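Local coordinates for protein nitrite oxidoreductase subunit A (Kuenenia stuttgartiensis, PDB 7B04) that belongs to the molybdopterin oxidoreductase family as a NarG-like subunit, carrying an iron/sulfur cluster, a molybdenum atom and MD1, at residues 205-210 with 621-626; 213-218 with 260-265; 287-292 with 808-813; 415-420 with 817-822. All blocks are in the same frame, centred on the assembly; numbering follows the deposited sequence.

Contact 1: 205-210 with 621-626; sequences GYPKEM and ERPLIV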
# COMPACT_ATOMS: atom_id res chain seq x y z
N GLY B 205 30.79 -7.00 30.49
CA GLY B 205 31.48 -6.45 29.35
C GLY B 205 31.04 -5.07 28.91
O GLY B 205 31.52 -4.58 27.88
N TYR B 206 30.15 -4.42 29.65
CA TYR B 206 29.70 -3.09 29.27
C TYR B 206 30.79 -2.06 29.55
O TYR B 206 31.51 -2.17 30.55
CB TYR B 206 28.42 -2.72 30.03
CG TYR B 206 27.22 -3.56 29.67
CD1 TYR B 206 26.48 -3.28 28.53
CD2 TYR B 206 26.83 -4.62 30.46
CE1 TYR B 206 25.38 -4.05 28.19
CE2 TYR B 206 25.73 -5.39 30.14
CZ TYR B 206 25.01 -5.10 29.00
OH TYR B 206 23.91 -5.86 28.66
N PRO B 207 30.95 -1.06 28.68
CA PRO B 207 31.96 -0.02 28.92
C PRO B 207 31.70 0.75 30.20
O PRO B 207 30.56 0.86 30.67
CB PRO B 207 31.83 0.89 27.69
CG PRO B 207 31.18 0.03 26.64
CD PRO B 207 30.25 -0.87 27.40
N LYS B 208 32.78 1.28 30.78
CA LYS B 208 32.66 2.04 32.02
C LYS B 208 31.85 3.31 31.82
O LYS B 208 31.17 3.76 32.74
CB LYS B 208 34.06 2.40 32.53
CG LYS B 208 34.22 2.55 34.03
CD LYS B 208 35.11 3.75 34.36
CE LYS B 208 35.14 4.07 35.84
NZ LYS B 208 33.83 4.50 36.39
N GLU B 209 31.90 3.89 30.62
CA GLU B 209 31.12 5.08 30.32
C GLU B 209 29.62 4.81 30.39
O GLU B 209 28.85 5.65 30.85
CB GLU B 209 31.51 5.63 28.95
CG GLU B 209 32.94 6.14 28.87
CD GLU B 209 33.95 5.03 28.62
OE1 GLU B 209 33.54 3.87 28.44
OE2 GLU B 209 35.17 5.33 28.61
N MET B 210 29.19 3.63 29.93
CA MET B 210 27.77 3.28 30.00
C MET B 210 27.34 2.98 31.43
O MET B 210 26.17 3.20 31.78
CB MET B 210 27.47 2.09 29.10
CG MET B 210 27.57 2.40 27.62
SD MET B 210 27.19 0.95 26.61
CE MET B 210 25.43 0.79 26.89
N GLU B 621 24.85 -2.82 21.79
CA GLU B 621 24.85 -2.19 23.11
C GLU B 621 26.20 -1.54 23.44
O GLU B 621 26.68 -1.62 24.58
CB GLU B 621 24.45 -3.20 24.18
CG GLU B 621 23.94 -2.57 25.45
CD GLU B 621 22.69 -3.23 25.94
OE1 GLU B 621 21.65 -2.55 25.92
OE2 GLU B 621 22.73 -4.42 26.32
N ARG B 622 26.82 -0.91 22.45
CA ARG B 622 28.09 -0.23 22.64
C ARG B 622 28.07 1.14 21.96
O ARG B 622 27.46 1.28 20.89
CB ARG B 622 29.27 -1.05 22.11
CG ARG B 622 29.36 -2.46 22.70
CD ARG B 622 29.72 -2.42 24.18
NE ARG B 622 29.96 -3.76 24.72
CZ ARG B 622 29.02 -4.52 25.29
NH1 ARG B 622 27.77 -4.07 25.39
NH2 ARG B 622 29.33 -5.72 25.75
N PRO B 623 28.70 2.15 22.55
CA PRO B 623 28.90 3.42 21.84
C PRO B 623 30.00 3.27 20.80
O PRO B 623 30.63 2.22 20.67
CB PRO B 623 29.31 4.39 22.95
CG PRO B 623 28.94 3.70 24.24
CD PRO B 623 29.12 2.24 23.95
N LEU B 624 30.23 4.35 20.05
CA LEU B 624 31.30 4.35 19.05
C LEU B 624 32.62 4.54 19.77
O LEU B 624 33.05 5.66 20.07
CB LEU B 624 31.08 5.44 18.00
CG LEU B 624 32.22 5.70 17.01
CD1 LEU B 624 32.65 4.44 16.29
CD2 LEU B 624 31.81 6.77 16.01
N ILE B 625 33.27 3.43 20.07
CA ILE B 625 34.60 3.41 20.66
C ILE B 625 35.49 2.62 19.72
O ILE B 625 35.21 1.44 19.44
CB ILE B 625 34.61 2.79 22.06
CG1 ILE B 625 33.53 3.41 22.95
CG2 ILE B 625 35.99 2.95 22.70
CD1 ILE B 625 33.19 2.56 24.15
N VAL B 626 36.56 3.25 19.24
CA VAL B 626 37.49 2.60 18.33
C VAL B 626 38.86 2.70 18.96
O VAL B 626 39.22 3.74 19.55
CB VAL B 626 37.46 3.18 16.90
CG1 VAL B 626 37.98 4.61 16.88
CG2 VAL B 626 38.28 2.31 15.97
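Met210 and Pro623, with Tyr206 and Glu621, form the buried part of the contact. Met210 SD lies 3.5 Å from Pro623 CD, and the same sulfur faces Glu621 O. A bend at chi3 (71°) turns Met210 CE onto Glu621 CG. At the carboxylate end of Glu621, Tyr206 OH donates a hydrogen bond to Glu621 OE2 at 3.0 Å, reaching the carboxylate from above its plane, while Glu621 CG lies in the plane of the ring, 3.4 Å from Tyr206 CE1. The second carboxylate oxygen, OE1, accepts the backbone N-H of Thr646, so both oxygens have a donor.

The part with Arg622, Pro207 and exposed Gly205 is more open. Arg622 folds back on its own segment: NH1 donates to Glu621 O at 2.8 Å and 165°, with that oxygen in the guanidinium plane. Gly205 O stands over a face of the guanidinium at too poor an angle to bond. Pro207 CD covers Arg622 CD at 3.6 Å, and Pro207 CG approaches Ile625 CD1 at 4.1 Å; Glu209 beside it is paired with Arg633.

The contact sets the corner between helices 195-204 and 208-213, with Pro207 as N-cap of the second, against the loop leading into strand 625-627 and Ile625 at its start. That strand forms a hairpin with 633-635, and Leu624 and Val626 pack on helix 882-887.

Contact 2: 213-218 with 260-265; sequences RMQGAG and QALGGR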
# COMPACT_ATOMS: atom_id res chain seq x y z
N ARG B 213 27.12 6.39 33.36
CA ARG B 213 25.93 7.15 33.00
C ARG B 213 24.76 6.76 33.88
O ARG B 213 23.87 7.58 34.14
CB ARG B 213 25.59 6.95 31.52
CG ARG B 213 24.62 7.98 30.96
CD ARG B 213 25.33 9.31 30.73
NE ARG B 213 24.42 10.44 30.61
CZ ARG B 213 23.84 10.82 29.47
NH1 ARG B 213 23.03 11.87 29.45
NH2 ARG B 213 24.07 10.15 28.35
N MET B 214 24.75 5.51 34.36
CA MET B 214 23.69 5.04 35.24
C MET B 214 23.65 5.84 36.53
O MET B 214 22.59 5.96 37.16
CB MET B 214 23.91 3.55 35.52
CG MET B 214 23.66 2.67 34.32
SD MET B 214 23.92 0.95 34.78
CE MET B 214 23.11 0.89 36.37
N GLN B 215 24.79 6.37 36.96
CA GLN B 215 24.90 7.18 38.17
C GLN B 215 24.39 6.43 39.38
O GLN B 215 23.80 7.01 40.30
CB GLN B 215 24.14 8.50 38.03
CG GLN B 215 25.02 9.69 37.73
CD GLN B 215 24.23 10.93 37.41
OE1 GLN B 215 23.50 10.99 36.42
NE2 GLN B 215 24.37 11.95 38.25
N GLY B 216 24.61 5.14 39.41
CA GLY B 216 24.14 4.38 40.53
C GLY B 216 22.68 3.99 40.46
O GLY B 216 22.21 3.29 41.36
N ALA B 217 21.91 4.55 39.53
CA ALA B 217 20.51 4.16 39.38
C ALA B 217 20.41 2.83 38.66
O ALA B 217 20.91 2.68 37.54
CB ALA B 217 19.70 5.19 38.60
N GLY B 218 19.67 1.89 39.26
CA GLY B 218 19.42 0.63 38.58
C GLY B 218 18.35 0.81 37.53
O GLY B 218 18.36 0.15 36.49
N GLN B 260 17.44 13.15 44.22
CA GLN B 260 18.55 12.27 43.79
C GLN B 260 18.03 11.00 43.12
O GLN B 260 18.85 10.19 42.72
CB GLN B 260 19.48 11.97 44.96
CG GLN B 260 19.94 13.22 45.69
CD GLN B 260 19.31 13.27 47.05
OE1 GLN B 260 19.36 12.32 47.82
NE2 GLN B 260 18.67 14.39 47.35
N ALA B 261 16.72 10.88 42.99
CA ALA B 261 16.03 9.72 42.39
C ALA B 261 15.94 9.87 40.87
O ALA B 261 15.56 10.93 40.43
CB ALA B 261 14.67 9.60 42.99
N LEU B 262 16.28 8.81 40.13
CA LEU B 262 16.22 8.80 38.65
C LEU B 262 15.41 7.59 38.17
O LEU B 262 15.58 6.53 38.71
CB LEU B 262 17.62 8.75 38.08
CG LEU B 262 18.70 9.27 39.00
CD1 LEU B 262 19.64 8.15 39.36
CD2 LEU B 262 19.46 10.37 38.30
N GLY B 263 14.64 7.78 37.12
CA GLY B 263 13.76 6.76 36.61
C GLY B 263 14.24 6.16 35.30
O GLY B 263 15.43 6.16 34.98
N GLY B 264 13.28 5.66 34.53
CA GLY B 264 13.59 4.95 33.32
C GLY B 264 14.12 5.89 32.26
O GLY B 264 14.10 7.11 32.39
N ARG B 265 14.68 5.30 31.22
CA ARG B 265 15.22 6.05 30.10
C ARG B 265 14.29 5.99 28.90
O ARG B 265 13.89 4.90 28.46
CB ARG B 265 16.60 5.55 29.75
CG ARG B 265 17.64 6.18 30.64
CD ARG B 265 19.01 5.93 30.14
NE ARG B 265 19.43 7.01 29.25
CZ ARG B 265 20.70 7.25 28.93
NH1 ARG B 265 21.01 8.25 28.11
NH2 ARG B 265 21.66 6.47 29.41
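A type I' beta turn from Met214 to Ala217, closed by Ala217 N to Met214 O at 2.8 Å, presents Ala217 to Leu262, joining the lead-ins to the two strands of a beta-alpha-beta unit. Gln215 and Gly216, at its two central positions, both have positive phi. Ala217 CB is directed toward the 260-265 segment, where Leu262 is its neighbour; the modelled CB to CD1 spacing is too short for two carbons and is doubtful. Leu262 CD1 also comes to 4.3 Å from Met214 O.

A second meeting point joins two arginines. Arg265 NH1 sits over one face of the Arg213 guanidinium, 3.6 Å from Arg213 NH2, with the two planes 74° apart, while Arg265 NH2 touches Arg213 CG at 3.7 Å. Asp611 O and Met642 O accept bonds from Arg265 NH1, and Leu610 O accepts one from NE; these carbonyls hold the group in place and probably ease the repulsion between like charges.

Arg265 begins strand 265-266, which runs parallel to strand 222-226 and bonds through its backbone to Phe222 and Gly224. Helix 238-254 makes the crossover between the two strands, and Ala217 and Leu262 rest on its Asp250 and Arg254 respectively.

Contact 3: 287-292 with 808-813; sequences QTSDVD and RHPFWE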
# COMPACT_ATOMS: atom_id res chain seq x y z
N GLN B 287 14.48 20.76 14.23
CA GLN B 287 14.37 19.30 14.14
C GLN B 287 14.15 18.84 12.71
O GLN B 287 14.87 17.97 12.20
CB GLN B 287 13.23 18.82 15.04
CG GLN B 287 13.16 17.32 15.22
CD GLN B 287 11.93 16.88 15.98
OE1 GLN B 287 11.00 17.66 16.19
NE2 GLN B 287 11.91 15.61 16.40
N THR B 288 13.15 19.41 12.03
CA THR B 288 12.82 18.98 10.67
C THR B 288 12.12 20.12 9.95
O THR B 288 11.22 20.75 10.50
CB THR B 288 11.93 17.73 10.69
OG1 THR B 288 12.73 16.57 10.93
CG2 THR B 288 11.22 17.57 9.35
N SER B 289 12.55 20.38 8.71
CA SER B 289 11.86 21.32 7.83
C SER B 289 10.90 20.53 6.94
O SER B 289 11.33 19.83 6.02
CB SER B 289 12.86 22.11 7.00
OG SER B 289 12.21 22.94 6.06
N ASP B 290 9.60 20.62 7.23
CA ASP B 290 8.56 19.99 6.43
C ASP B 290 7.40 20.97 6.29
O ASP B 290 7.40 22.05 6.89
CB ASP B 290 8.12 18.65 7.04
CG ASP B 290 7.70 18.78 8.49
OD1 ASP B 290 7.78 19.90 9.04
OD2 ASP B 290 7.29 17.76 9.07
N VAL B 291 6.38 20.58 5.52
CA VAL B 291 5.29 21.49 5.17
C VAL B 291 3.95 20.76 5.25
O VAL B 291 3.88 19.54 5.16
CB VAL B 291 5.46 22.08 3.75
CG1 VAL B 291 6.71 22.93 3.67
CG2 VAL B 291 5.49 20.97 2.71
N ASP B 292 2.89 21.54 5.45
CA ASP B 292 1.55 21.04 5.14
C ASP B 292 1.48 20.85 3.63
O ASP B 292 1.60 21.81 2.87
CB ASP B 292 0.47 22.02 5.61
CG ASP B 292 0.40 22.14 7.11
OD1 ASP B 292 0.74 21.16 7.81
OD2 ASP B 292 -0.01 23.21 7.60
N ARG B 808 1.25 25.59 6.65
CA ARG B 808 2.42 25.80 7.49
C ARG B 808 3.68 25.62 6.66
O ARG B 808 3.94 24.53 6.13
CB ARG B 808 2.46 24.86 8.69
CG ARG B 808 3.84 24.90 9.35
CD ARG B 808 4.02 23.91 10.48
NE ARG B 808 3.70 22.54 10.08
CZ ARG B 808 4.55 21.72 9.46
NH1 ARG B 808 5.77 22.13 9.15
NH2 ARG B 808 4.17 20.49 9.14
N HIS B 809 4.45 26.69 6.56
CA HIS B 809 5.70 26.70 5.84
C HIS B 809 6.81 27.09 6.81
O HIS B 809 6.72 28.16 7.43
CB HIS B 809 5.63 27.68 4.67
CG HIS B 809 6.73 27.52 3.69
ND1 HIS B 809 7.27 26.29 3.37
CD2 HIS B 809 7.41 28.43 2.95
CE1 HIS B 809 8.23 26.45 2.48
NE2 HIS B 809 8.33 27.74 2.20
N PRO B 810 7.85 26.28 6.97
CA PRO B 810 8.90 26.62 7.94
C PRO B 810 9.68 27.85 7.51
O PRO B 810 9.93 28.06 6.32
CB PRO B 810 9.78 25.37 7.96
CG PRO B 810 9.54 24.72 6.63
CD PRO B 810 8.11 25.01 6.28
N PHE B 811 10.02 28.68 8.50
CA PHE B 811 10.83 29.89 8.32
C PHE B 811 10.09 30.99 7.58
O PHE B 811 10.72 31.92 7.07
CB PHE B 811 12.17 29.59 7.62
CG PHE B 811 12.84 28.35 8.11
CD1 PHE B 811 13.18 28.20 9.44
CD2 PHE B 811 13.14 27.32 7.23
CE1 PHE B 811 13.80 27.06 9.89
CE2 PHE B 811 13.76 26.17 7.67
CZ PHE B 811 14.09 26.04 9.00
N TRP B 812 8.76 30.90 7.49
CA TRP B 812 8.00 31.98 6.87
C TRP B 812 8.16 33.28 7.65
O TRP B 812 8.44 34.33 7.07
CB TRP B 812 6.53 31.58 6.77
CG TRP B 812 5.67 32.66 6.19
CD1 TRP B 812 5.43 32.89 4.87
CD2 TRP B 812 4.96 33.67 6.92
NE1 TRP B 812 4.60 33.97 4.73
CE2 TRP B 812 4.29 34.47 5.97
CE3 TRP B 812 4.81 33.97 8.27
CZ2 TRP B 812 3.50 35.55 6.33
CZ3 TRP B 812 4.02 35.04 8.63
CH2 TRP B 812 3.37 35.82 7.67
N GLU B 813 7.97 33.23 8.97
CA GLU B 813 8.15 34.41 9.81
C GLU B 813 9.60 34.88 9.88
O GLU B 813 9.84 36.01 10.31
CB GLU B 813 7.63 34.14 11.23
CG GLU B 813 8.40 33.08 11.99
CD GLU B 813 7.86 31.69 11.76
OE1 GLU B 813 7.15 31.48 10.75
OE2 GLU B 813 8.12 30.80 12.60
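Arg808 meets Asp292 through both backbone polar groups: Arg808 N donates to Asp292 OD2 at 2.9 Å, and Arg808 O accepts Asp292 N at 3.2 Å (159°), the donor lying in the carbonyl plane. A bend at chi3 (53°) sets the position of NE; beyond it the guanidinium meets Asp290, where NH1 forms a salt bridge with OD1 at 3.0 Å and a weak bond with Asp290 O. Asp292 OD1 adds a long ion pair with NH2 at 3.7 Å, its carboxylate turned 78° from the guanidinium. Asp290 is shared further, OD1 with Lys567 and OD2 with Tyr566, so a buried network joins these charges.

At His809, Val291 CG1 meets the ring edge in plane, 3.4 Å from ND1. Pro810 follows, its CD packing on Val291 CG1 at 3.6 Å and its CG on Ser289 OG, a hydroxyl bonded to His560 ND1. Phe811, with positive phi, is the third residue of the type II turn from His809 to Trp812 and the N-cap of helix 812-816; its ring approaches Ser289 OG through CE2 at 3.9 Å. Glu813 OE2 bonds to the backbone of Asn408 and Ser409 of subunit B.

The loop 287-292, whose Asp290 side chain is about 11 Å from MD1, packs on the turn leading into helix 812-816; both touch strand 558-561, an edge strand of a parallel sheet, where Ser289 bonds to Thr561 through the backbone.

Contact 4: 415-420 with 817-822; sequences YHIQGL and ESLPFY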
# COMPACT_ATOMS: atom_id res chain seq x y z
N TYR B 415 15.79 36.27 22.79
CA TYR B 415 15.38 35.98 24.15
C TYR B 415 13.87 35.92 24.30
O TYR B 415 13.34 35.00 24.95
CB TYR B 415 15.93 37.02 25.13
CG TYR B 415 17.42 36.94 25.41
CD1 TYR B 415 18.29 36.31 24.54
CD2 TYR B 415 17.95 37.50 26.57
CE1 TYR B 415 19.65 36.25 24.80
CE2 TYR B 415 19.31 37.44 26.84
CZ TYR B 415 20.15 36.81 25.95
OH TYR B 415 21.50 36.74 26.22
N HIS B 416 13.15 36.87 23.70
CA HIS B 416 11.72 37.00 23.94
C HIS B 416 10.89 36.02 23.11
O HIS B 416 9.79 35.64 23.53
CB HIS B 416 11.26 38.43 23.63
CG HIS B 416 11.81 39.45 24.58
ND1 HIS B 416 11.33 39.61 25.86
CD2 HIS B 416 12.79 40.38 24.43
CE1 HIS B 416 11.99 40.58 26.46
NE2 HIS B 416 12.88 41.06 25.61
N ILE B 417 11.39 35.59 21.96
CA ILE B 417 10.68 34.66 21.08
C ILE B 417 11.33 33.28 21.09
O ILE B 417 10.64 32.27 21.22
CB ILE B 417 10.59 35.22 19.64
CG1 ILE B 417 9.60 36.39 19.59
CG2 ILE B 417 10.17 34.13 18.67
CD1 ILE B 417 9.57 37.11 18.26
N GLN B 418 12.65 33.22 20.97
CA GLN B 418 13.35 31.96 20.84
C GLN B 418 13.88 31.42 22.17
O GLN B 418 14.31 30.26 22.22
CB GLN B 418 14.49 32.09 19.82
CG GLN B 418 13.98 32.30 18.40
CD GLN B 418 15.08 32.41 17.36
OE1 GLN B 418 16.26 32.43 17.69
NE2 GLN B 418 14.69 32.47 16.09
N GLY B 419 13.87 32.23 23.22
CA GLY B 419 14.21 31.75 24.55
C GLY B 419 15.67 31.48 24.80
O GLY B 419 16.02 30.45 25.40
N LEU B 420 16.55 32.38 24.38
CA LEU B 420 17.98 32.25 24.62
C LEU B 420 18.34 32.67 26.04
O LEU B 420 17.66 33.48 26.67
CB LEU B 420 18.77 33.09 23.61
CG LEU B 420 20.28 32.93 23.52
CD1 LEU B 420 20.65 31.48 23.23
CD2 LEU B 420 20.85 33.85 22.46
N GLU B 817 9.45 38.58 8.31
CA GLU B 817 9.55 39.51 9.43
C GLU B 817 10.98 39.71 9.90
O GLU B 817 11.20 40.40 10.90
CB GLU B 817 8.67 39.04 10.59
CG GLU B 817 7.18 39.12 10.31
CD GLU B 817 6.34 38.62 11.47
OE1 GLU B 817 6.92 38.08 12.43
OE2 GLU B 817 5.10 38.77 11.41
N SER B 818 11.96 39.13 9.21
CA SER B 818 13.39 39.31 9.50
C SER B 818 13.72 38.84 10.92
O SER B 818 14.24 39.59 11.75
CB SER B 818 13.80 40.77 9.28
OG SER B 818 13.67 41.14 7.92
N LEU B 819 13.41 37.57 11.18
CA LEU B 819 13.71 36.88 12.42
C LEU B 819 14.84 35.87 12.22
O LEU B 819 15.00 35.32 11.13
CB LEU B 819 12.47 36.15 12.95
CG LEU B 819 11.56 36.95 13.90
CD1 LEU B 819 11.00 38.19 13.22
CD2 LEU B 819 10.43 36.08 14.43
N PRO B 820 15.67 35.64 13.24
CA PRO B 820 16.82 34.75 13.07
C PRO B 820 16.42 33.28 13.08
O PRO B 820 15.42 32.87 13.66
CB PRO B 820 17.70 35.07 14.28
CG PRO B 820 16.73 35.51 15.32
CD PRO B 820 15.63 36.23 14.59
N PHE B 821 17.25 32.47 12.40
CA PHE B 821 17.11 31.03 12.42
C PHE B 821 17.66 30.47 13.73
O PHE B 821 18.11 31.21 14.61
CB PHE B 821 17.82 30.41 11.22
CG PHE B 821 17.23 30.80 9.89
CD1 PHE B 821 16.13 30.13 9.38
CD2 PHE B 821 17.79 31.83 9.15
CE1 PHE B 821 15.59 30.49 8.16
CE2 PHE B 821 17.25 32.19 7.93
CZ PHE B 821 16.15 31.52 7.43
N TYR B 822 17.64 29.15 13.87
CA TYR B 822 18.05 28.49 15.11
C TYR B 822 19.46 27.90 15.00
O TYR B 822 19.74 26.82 15.52
CB TYR B 822 17.05 27.41 15.49
CG TYR B 822 15.62 27.91 15.60
CD1 TYR B 822 15.19 28.59 16.74
CD2 TYR B 822 14.72 27.72 14.57
CE1 TYR B 822 13.89 29.05 16.84
CE2 TYR B 822 13.42 28.19 14.66
CZ TYR B 822 13.01 28.85 15.80
OH TYR B 822 11.72 29.31 15.90
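Gln418 reaches Pro820 with CG anti to its own carbonyl carbon (chi1 -68°) and CD continuing the chain in extended form (chi2 -178°). The amide end arrives at the opposite backbone, where NE2 donates to Pro820 O at 2.6 Å with an N-H...O angle of 138°. The oxygen lies in the amide plane, whereas the donor stands above the plane of the carbonyl; Gln814 NE2 gives Pro820 O a second, weak bond. The shaft of Gln418 runs past the ring of Tyr822, with CG and CD each 3.6 Å from Tyr822 CE1, and Pro820 CG closes in on NE2 at 3.7 Å.

Both segments are exits from short helices, and each has a positive-phi residue: Gly419 beyond helix 413-416 and Ser818 beyond helix 812-816. The contact therefore joins two post-helical turns of distant sequence, and the buried glutamine supplies the single hydrogen bond between them.

At the partly exposed side, Ile417 CD1 touches Leu819 CD2 at 4.1 Å, the two side chains crossing at about a right angle. Subunit B lies alongside: its Tyr407 packs on Ile417 and its Ser409 on Tyr822. Phe1083 of strand 1083-1084 touches Gln418 from within the same chain.

Overall arrangement
From the N terminus, residues 205-210 open contact 1, which closes only at 621-626 and joins the corner before helix 208-213 to the lead-in of strand 625-627. Within that loop contact 2 opens and closes, tying the approach to strand 222-226 to that of strand 265-266; the two centres are 17 Å apart. Contact 3 joins the loop before strand 301-304 to the turn before helix 812-816, and contact 4 the exit of helix 413-416 to that of helix 812-816. Both open within contact 1 and close beyond it, so each crosses it, and they also cross each other. Their centres lie 15 Å apart, and Phe811 meets Phe821 edge-to-face between them.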